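Side-chain contacts in Alpha/beta hydrolase family protein (PDB 3OOS), which is probably a serine-type hydrolase of the alpha/beta-hydrolase fold, its natural substrate not established: residues E76-L81 against A105-T110; E171-S176 against E181-A186. All coordinates share one frame; numbering follows the deposited sequence.

Contact 1 (E76-L81 against A105-T110); sequences ETIKDL and ALVYAT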
ATOM      1  N   GLU A  76     -12.868  -8.791  -3.378  1.00 10.80           N
ATOM      2  CA  GLU A  76     -12.621  -9.410  -4.687  1.00 10.77           C
ATOM      3  C   GLU A  76     -11.128  -9.392  -5.016  1.00 10.14           C
ATOM      4  O   GLU A  76     -10.607 -10.325  -5.632  1.00 10.07           O
ATOM      5  CB  GLU A  76     -13.434  -8.729  -5.793  1.00 11.24           C
ATOM      6  CG  GLU A  76     -14.937  -9.036  -5.728  1.00 12.70           C
ATOM      7  CD  GLU A  76     -15.254 -10.516  -5.898  1.00 15.61           C
ATOM      8  OE1 GLU A  76     -14.871 -11.091  -6.935  1.00 16.77           O
ATOM      9  OE2 GLU A  76     -15.891 -11.104  -4.995  1.00 17.85           O
ATOM     10  N   THR A  77     -10.449  -8.333  -4.579  1.00  9.43           N
ATOM     11  CA  THR A  77      -8.993  -8.226  -4.700  1.00  9.10           C
ATOM     12  C   THR A  77      -8.297  -9.392  -3.985  1.00  8.99           C
ATOM     13  O   THR A  77      -7.384 -10.018  -4.539  1.00  8.52           O
ATOM     14  CB  THR A  77      -8.482  -6.875  -4.145  1.00  9.01           C
ATOM     15  OG1 THR A  77      -9.095  -5.796  -4.864  1.00  9.22           O
ATOM     16  CG2 THR A  77      -6.965  -6.769  -4.261  1.00  8.92           C
ATOM     17  N   ILE A  78      -8.734  -9.688  -2.762  1.00  9.02           N
ATOM     18  CA  ILE A  78      -8.160 -10.805  -2.002  1.00  9.14           C
ATOM     19  C   ILE A  78      -8.353 -12.139  -2.732  1.00  9.24           C
ATOM     20  O   ILE A  78      -7.431 -12.960  -2.785  1.00  9.37           O
ATOM     21  CB  ILE A  78      -8.688 -10.864  -0.538  1.00  9.20           C
ATOM     22  CG1 ILE A  78      -8.330  -9.580   0.222  1.00  9.48           C
ATOM     23  CG2 ILE A  78      -8.119 -12.082   0.211  1.00  9.31           C
ATOM     24  CD1 ILE A  78      -6.893  -9.107   0.048  1.00 10.94           C
ATOM     25  N   LYS A  79      -9.538 -12.339  -3.304  0.50  9.41           N
ATOM     26  CA  LYS A  79      -9.820 -13.534  -4.099  0.50  9.42           C
ATOM     27  C   LYS A  79      -8.873 -13.646  -5.301  0.50  9.28           C
ATOM     28  O   LYS A  79      -8.414 -14.740  -5.632  0.50  9.36           O
ATOM     29  CB  LYS A  79     -11.280 -13.546  -4.549  0.50  9.72           C
ATOM     30  CG  LYS A  79     -12.272 -13.572  -3.397  0.50 10.16           C
ATOM     31  CD  LYS A  79     -13.700 -13.503  -3.908  0.50 10.85           C
ATOM     32  CE  LYS A  79     -14.694 -13.629  -2.767  0.50 11.56           C
ATOM     33  NZ  LYS A  79     -14.590 -14.959  -2.108  0.50 12.55           N
ATOM     34  N   ASP A  80      -8.580 -12.508  -5.932  1.00  9.12           N
ATOM     35  CA  ASP A  80      -7.615 -12.446  -7.041  1.00  8.90           C
ATOM     36  C   ASP A  80      -6.208 -12.817  -6.574  1.00  8.58           C
ATOM     37  O   ASP A  80      -5.529 -13.624  -7.214  1.00  8.45           O
ATOM     38  CB  ASP A  80      -7.598 -11.052  -7.681  1.00  9.05           C
ATOM     39  CG  ASP A  80      -8.824 -10.777  -8.540  1.00  9.97           C
ATOM     40  OD1 ASP A  80      -9.646 -11.693  -8.758  1.00 11.08           O
ATOM     41  OD2 ASP A  80      -8.956  -9.626  -9.009  1.00 11.23           O
ATOM     42  N   LEU A  81      -5.777 -12.236  -5.454  1.00  8.27           N
ATOM     43  CA  LEU A  81      -4.457 -12.542  -4.898  1.00  7.90           C
ATOM     44  C   LEU A  81      -4.341 -14.011  -4.490  1.00  7.90           C
ATOM     45  O   LEU A  81      -3.294 -14.634  -4.672  1.00  7.70           O
ATOM     46  CB  LEU A  81      -4.122 -11.619  -3.719  1.00  7.87           C
ATOM     47  CG  LEU A  81      -3.926 -10.139  -4.076  1.00  8.07           C
ATOM     48  CD1 LEU A  81      -3.761  -9.298  -2.816  1.00  8.43           C
ATOM     49  CD2 LEU A  81      -2.744  -9.933  -5.032  1.00  8.84           C
ATOM     50  N   ALA A 105      -3.948  -5.090   3.247  1.00  7.63           N
ATOM     51  CA  ALA A 105      -3.281  -6.100   4.082  1.00  7.68           C
ATOM     52  C   ALA A 105      -4.173  -6.578   5.227  1.00  7.77           C
ATOM     53  O   ALA A 105      -4.253  -7.777   5.506  1.00  7.80           O
ATOM     54  CB  ALA A 105      -1.963  -5.559   4.632  1.00  7.66           C
ATOM     55  N   LEU A 106      -4.833  -5.630   5.887  1.00  7.82           N
ATOM     56  CA  LEU A 106      -5.723  -5.953   6.997  1.00  7.93           C
ATOM     57  C   LEU A 106      -6.912  -6.781   6.526  1.00  8.15           C
ATOM     58  O   LEU A 106      -7.316  -7.723   7.204  1.00  8.48           O
ATOM     59  CB  LEU A 106      -6.185  -4.684   7.721  1.00  7.98           C
ATOM     60  CG  LEU A 106      -5.069  -3.862   8.385  1.00  8.55           C
ATOM     61  CD1 LEU A 106      -5.617  -2.540   8.915  1.00  9.38           C
ATOM     62  CD2 LEU A 106      -4.352  -4.635   9.508  1.00  9.23           C
ATOM     63  N   VAL A 107      -7.456  -6.439   5.362  1.00  7.99           N
ATOM     64  CA  VAL A 107      -8.550  -7.216   4.779  1.00  8.38           C
ATOM     65  C   VAL A 107      -8.076  -8.610   4.340  1.00  8.33           C
ATOM     66  O   VAL A 107      -8.802  -9.583   4.509  1.00  8.52           O
ATOM     67  CB  VAL A 107      -9.274  -6.441   3.645  1.00  8.39           C
ATOM     68  CG1 VAL A 107     -10.373  -7.291   3.007  1.00  8.92           C
ATOM     69  CG2 VAL A 107      -9.874  -5.151   4.206  1.00  8.96           C
ATOM     70  N   TYR A 108      -6.856  -8.720   3.810  1.00  8.43           N
ATOM     71  CA  TYR A 108      -6.296 -10.046   3.508  1.00  8.45           C
ATOM     72  C   TYR A 108      -6.301 -10.912   4.773  1.00  8.78           C
ATOM     73  O   TYR A 108      -6.719 -12.079   4.744  1.00  8.89           O
ATOM     74  CB  TYR A 108      -4.873  -9.936   2.936  1.00  8.28           C
ATOM     75  CG  TYR A 108      -4.462 -11.048   1.975  1.00  8.28           C
ATOM     76  CD1 TYR A 108      -4.922 -12.363   2.128  1.00  8.10           C
ATOM     77  CD2 TYR A 108      -3.591 -10.781   0.919  1.00  8.37           C
ATOM     78  CE1 TYR A 108      -4.533 -13.376   1.243  1.00  8.30           C
ATOM     79  CE2 TYR A 108      -3.192 -11.780   0.036  1.00  8.12           C
ATOM     80  CZ  TYR A 108      -3.664 -13.071   0.198  1.00  8.04           C
ATOM     81  OH  TYR A 108      -3.259 -14.047  -0.691  1.00  8.72           O
ATOM     82  N   ALA A 109      -5.862 -10.325   5.885  1.00  8.99           N
ATOM     83  CA  ALA A 109      -5.820 -11.038   7.161  1.00  9.71           C
ATOM     84  C   ALA A 109      -7.215 -11.434   7.653  1.00 10.22           C
ATOM     85  O   ALA A 109      -7.422 -12.560   8.109  1.00 10.97           O
ATOM     86  CB  ALA A 109      -5.084 -10.212   8.204  1.00  9.78           C
ATOM     87  N   THR A 110      -8.182 -10.530   7.551  1.00 10.40           N
ATOM     88  CA  THR A 110      -9.516 -10.834   8.071  1.00 10.95           C
ATOM     89  C   THR A 110     -10.283 -11.845   7.205  1.00 11.21           C
ATOM     90  O   THR A 110     -11.089 -12.622   7.719  1.00 11.79           O
ATOM     91  CB  THR A 110     -10.365  -9.567   8.312  1.00 10.83           C
ATOM     92  OG1 THR A 110     -10.550  -8.864   7.079  1.00 11.72           O
ATOM     93  CG2 THR A 110      -9.688  -8.648   9.339  1.00 11.07           C
TER
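Helices 74-87 and 100-112, on either side in sequence of strand 93-98 in this alpha/beta-hydrolase fold, meet where Ile78 and Leu81 pack on Val107 and Tyr108. Their short segments cross at -74° with the axes 9.8 Å apart, and apolar side chains make up the contact. Ile78 and Tyr108 carry most of it, and the isoleucine divides its branches between two parts of the tyrosine. Its CG2, lying anti to the backbone N, rests over one face of the Tyr108 ring as a CH-pi contact, 4.2 Å from the centroid and 28° off the normal. The other branch reaches the root of the same residue, with Ile78 CD1 3.6 Å from Tyr108 CB. One carbon nearer the backbone, Ile78 CG1 lies 4.1 Å from Val107 CG1. Leu81 extends the patch toward the outer end of the phenol: its CD1 comes obliquely to within 3.8 Å of Tyr108 CE2, while Leu81 CB is 3.9 Å from that same CE2 carbon. The hydroxyl of this buried ring is satisfied beyond the segments, by Glu82, the next residue of helix 74-87, and by Trp93 NE1. Both helices lean on strand 93-98, where Phe95 touches Leu81, Ala105 and the Tyr108 ring, and helix 100-112 also rests on strand 116-122, with Tyr108 against Leu116.

Contact 2 (E171-S176 against E181-A186); sequences EWALMS and EKLEEA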
ATOM      1  N   GLU A 171       4.250  19.346  -5.094  1.00 11.56           N
ATOM      2  CA  GLU A 171       3.632  19.876  -3.882  1.00 11.16           C
ATOM      3  C   GLU A 171       3.196  18.738  -2.955  1.00 11.09           C
ATOM      4  O   GLU A 171       3.440  18.785  -1.744  1.00 11.07           O
ATOM      5  CB  GLU A 171       2.436  20.766  -4.248  1.00 11.40           C
ATOM      6  CG  GLU A 171       1.857  21.571  -3.091  1.00 11.87           C
ATOM      7  CD  GLU A 171       0.786  22.557  -3.536  1.00 12.99           C
ATOM      8  OE1 GLU A 171       0.493  22.628  -4.748  1.00 13.80           O
ATOM      9  OE2 GLU A 171       0.238  23.268  -2.671  1.00 14.30           O
ATOM     10  N   TRP A 172       2.569  17.712  -3.534  1.00 10.70           N
ATOM     11  CA  TRP A 172       2.140  16.543  -2.772  1.00 10.77           C
ATOM     12  C   TRP A 172       3.325  15.833  -2.120  1.00 10.72           C
ATOM     13  O   TRP A 172       3.275  15.507  -0.930  1.00 10.90           O
ATOM     14  CB  TRP A 172       1.362  15.564  -3.661  1.00 10.81           C
ATOM     15  CG  TRP A 172       0.723  14.467  -2.870  1.00 11.46           C
ATOM     16  CD1 TRP A 172       1.313  13.309  -2.454  1.00 11.70           C
ATOM     17  CD2 TRP A 172      -0.622  14.434  -2.375  1.00 11.90           C
ATOM     18  NE1 TRP A 172       0.421  12.554  -1.738  1.00 11.88           N
ATOM     19  CE2 TRP A 172      -0.776  13.220  -1.673  1.00 12.28           C
ATOM     20  CE3 TRP A 172      -1.712  15.310  -2.459  1.00 12.15           C
ATOM     21  CZ2 TRP A 172      -1.981  12.853  -1.060  1.00 12.54           C
ATOM     22  CZ3 TRP A 172      -2.914  14.947  -1.842  1.00 12.75           C
ATOM     23  CH2 TRP A 172      -3.034  13.730  -1.153  1.00 12.82           C
ATOM     24  N   ALA A 173       4.380  15.605  -2.899  1.00 10.62           N
ATOM     25  CA  ALA A 173       5.569  14.906  -2.410  1.00 10.71           C
ATOM     26  C   ALA A 173       6.224  15.654  -1.248  1.00 10.81           C
ATOM     27  O   ALA A 173       6.611  15.048  -0.244  1.00 10.90           O
ATOM     28  CB  ALA A 173       6.567  14.695  -3.545  1.00 10.78           C
ATOM     29  N   LEU A 174       6.333  16.973  -1.379  1.00 10.91           N
ATOM     30  CA  LEU A 174       6.959  17.790  -0.339  1.00 11.25           C
ATOM     31  C   LEU A 174       6.206  17.734   0.988  1.00 11.71           C
ATOM     32  O   LEU A 174       6.812  17.765   2.056  1.00 12.10           O
ATOM     33  CB  LEU A 174       7.124  19.234  -0.813  1.00 11.17           C
ATOM     34  CG  LEU A 174       8.258  19.418  -1.824  1.00 10.82           C
ATOM     35  CD1 LEU A 174       8.072  20.715  -2.597  1.00 10.99           C
ATOM     36  CD2 LEU A 174       9.629  19.374  -1.151  1.00 11.01           C
HETATM   37  N   MSE A 175       4.885  17.631   0.906  1.00 12.04           N
HETATM   38  CA  MSE A 175       4.048  17.479   2.087  1.00 12.55           C
HETATM   39  C   MSE A 175       4.221  16.093   2.710  1.00 12.60           C
HETATM   40  O   MSE A 175       3.993  15.909   3.911  1.00 13.30           O
HETATM   41  CB  MSE A 175       2.588  17.697   1.699  1.00 12.68           C
HETATM   42  CG  MSE A 175       1.608  17.483   2.821  1.00 13.86           C
HETATM   43 SE   MSE A 175      -0.159  17.216   2.101  0.50 14.51          SE
HETATM   44  CE  MSE A 175       0.119  15.556   1.090  1.00 14.86           C
ATOM     45  N   SER A 176       4.636  15.135   1.885  1.00 12.32           N
ATOM     46  CA  SER A 176       4.701  13.716   2.251  1.00 12.46           C
ATOM     47  C   SER A 176       6.070  13.255   2.737  1.00 12.18           C
ATOM     48  O   SER A 176       6.238  12.086   3.104  1.00 11.98           O
ATOM     49  CB  SER A 176       4.295  12.864   1.045  1.00 12.67           C
ATOM     50  OG  SER A 176       3.010  13.226   0.592  1.00 14.34           O
ATOM     51  N   GLU A 181      15.792  16.903   1.393  1.00 14.28           N
ATOM     52  CA  GLU A 181      16.971  16.169   0.935  1.00 15.31           C
ATOM     53  C   GLU A 181      16.641  14.698   0.656  1.00 15.05           C
ATOM     54  O   GLU A 181      17.061  14.151  -0.367  1.00 15.07           O
ATOM     55  CB  GLU A 181      18.100  16.287   1.966  1.00 16.01           C
ATOM     56  CG  GLU A 181      19.422  15.642   1.558  1.00 18.82           C
ATOM     57  CD  GLU A 181      20.500  15.822   2.616  1.00 22.58           C
ATOM     58  OE1 GLU A 181      20.742  16.973   3.041  1.00 25.05           O
ATOM     59  OE2 GLU A 181      21.105  14.812   3.029  1.00 24.99           O
ATOM     60  N   LYS A 182      15.885  14.073   1.559  1.00 14.74           N
ATOM     61  CA  LYS A 182      15.484  12.674   1.386  0.50 14.75           C
ATOM     62  C   LYS A 182      14.571  12.490   0.175  1.00 14.57           C
ATOM     63  O   LYS A 182      14.641  11.469  -0.508  1.00 14.54           O
ATOM     64  CB  LYS A 182      14.822  12.125   2.654  0.50 14.77           C
ATOM     65  CG  LYS A 182      15.767  11.978   3.843  0.50 15.51           C
ATOM     66  CD  LYS A 182      16.990  11.148   3.489  0.50 16.57           C
ATOM     67  CE  LYS A 182      17.888  10.954   4.702  0.50 17.52           C
ATOM     68  NZ  LYS A 182      19.124  10.191   4.366  0.50 18.10           N
ATOM     69  N   LEU A 183      13.721  13.481  -0.097  1.00 14.36           N
ATOM     70  CA  LEU A 183      12.881  13.444  -1.297  1.00 14.35           C
ATOM     71  C   LEU A 183      13.736  13.474  -2.567  1.00 14.82           C
ATOM     72  O   LEU A 183      13.536  12.658  -3.472  1.00 14.45           O
ATOM     73  CB  LEU A 183      11.860  14.595  -1.317  1.00 14.17           C
ATOM     74  CG  LEU A 183      11.067  14.794  -2.621  1.00 14.26           C
ATOM     75  CD1 LEU A 183      10.279  13.544  -3.026  1.00 14.66           C
ATOM     76  CD2 LEU A 183      10.130  15.987  -2.509  1.00 14.42           C
ATOM     77  N   GLU A 184      14.684  14.408  -2.619  1.00 15.50           N
ATOM     78  CA  GLU A 184      15.548  14.542  -3.783  0.50 16.05           C
ATOM     79  C   GLU A 184      16.325  13.249  -4.041  1.00 16.21           C
ATOM     80  O   GLU A 184      16.442  12.814  -5.190  1.00 16.20           O
ATOM     81  CB  GLU A 184      16.490  15.738  -3.624  0.50 16.39           C
ATOM     82  CG  GLU A 184      16.760  16.474  -4.923  0.50 17.25           C
ATOM     83  CD  GLU A 184      15.487  16.790  -5.688  0.50 17.75           C
ATOM     84  OE1 GLU A 184      14.489  17.215  -5.065  0.50 17.98           O
ATOM     85  OE2 GLU A 184      15.483  16.611  -6.921  0.50 18.63           O
ATOM     86  N   GLU A 185      16.828  12.632  -2.974  1.00 16.31           N
ATOM     87  CA  GLU A 185      17.561  11.374  -3.086  1.00 16.83           C
ATOM     88  C   GLU A 185      16.645  10.224  -3.506  1.00 16.56           C
ATOM     89  O   GLU A 185      17.044   9.370  -4.300  1.00 16.90           O
ATOM     90  CB  GLU A 185      18.277  11.044  -1.775  1.00 17.13           C
ATOM     91  CG  GLU A 185      19.430  11.989  -1.465  1.00 18.96           C
ATOM     92  CD  GLU A 185      20.056  11.755  -0.101  1.00 21.40           C
ATOM     93  OE1 GLU A 185      19.698  10.767   0.580  1.00 22.81           O
ATOM     94  OE2 GLU A 185      20.916  12.568   0.293  1.00 23.29           O
ATOM     95  N   ALA A 186      15.417  10.216  -2.986  1.00 16.18           N
ATOM     96  CA  ALA A 186      14.451   9.161  -3.312  1.00 16.09           C
ATOM     97  C   ALA A 186      14.070   9.172  -4.789  1.00 16.28           C
ATOM     98  O   ALA A 186      13.830   8.120  -5.380  1.00 15.97           O
ATOM     99  CB  ALA A 186      13.201   9.276  -2.440  1.00 15.78           C
TER
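Leu183 faces Ala173 and Leu174 with both of its methyl groups, and this small apolar cluster is where helix 162-176 and helix 180-186 close on each other. With CG anti to the backbone N (chi1 171°), the Leu183 side chain carries its fork to the opposing helix. Leu183 CD1 lies 3.9 Å from Ala173 CB, and the second methyl, Leu183 CD2, is equally near that CB. CD2 also receives the other leucine: Leu174 CD2 stops 3.7 Å from Leu183 CD2, the two side chains crossing at about a right angle. Ala173 presents a single methyl that touches both branches of the fork, whereas Leu174, partly exposed, meets the fork with one methyl only.

The packing loosens quickly beyond this trio. On helix 180-186, Glu181, Glu184 and Glu185 are exposed; Lys182 and Glu184 are each modelled in two conformations, so the long pairing of Lys182 NZ with Glu185 OE1 (3.9 Å) and that of Glu184 with Arg170 of helix 162-176 are tentative. Behind the contact, the methyl CE of selenomethionine Met175 sits 3.6 Å above the plane of the Trp172 ring, over its centre, and both residues press on Ile148 of helix 145-155. One turn on from Trp172, Ser176 OG donates to Trp172 O at 2.8 Å, from above the carbonyl plane. Two helices joined by a short loop, inserted between strands 116-122 and 224-229, are consistent with the helical cap that many alpha/beta hydrolases build over the active site.

Contacts 1 and 2 illustrate how an alpha/beta hydrolase divides its helices between the core and what is probably a cap. Contact 1 comes first along the chain and joins two helices lying against the mixed sheet, one of them directly following the probable nucleophile elbow at Ser99. Contact 2 opens only after strand 116-122, within the helical insertion that precedes strand 224-229. Their centres stand 30 Å apart on opposite sides of the chain's centre, with nearest atoms about 19 Å apart, so neither supports the other directly. The 171-176 segment nevertheless touches the core, since Ser176 bonds through its backbone to His260, in the loop after strand 250-255, where this fold usually places its catalytic histidine.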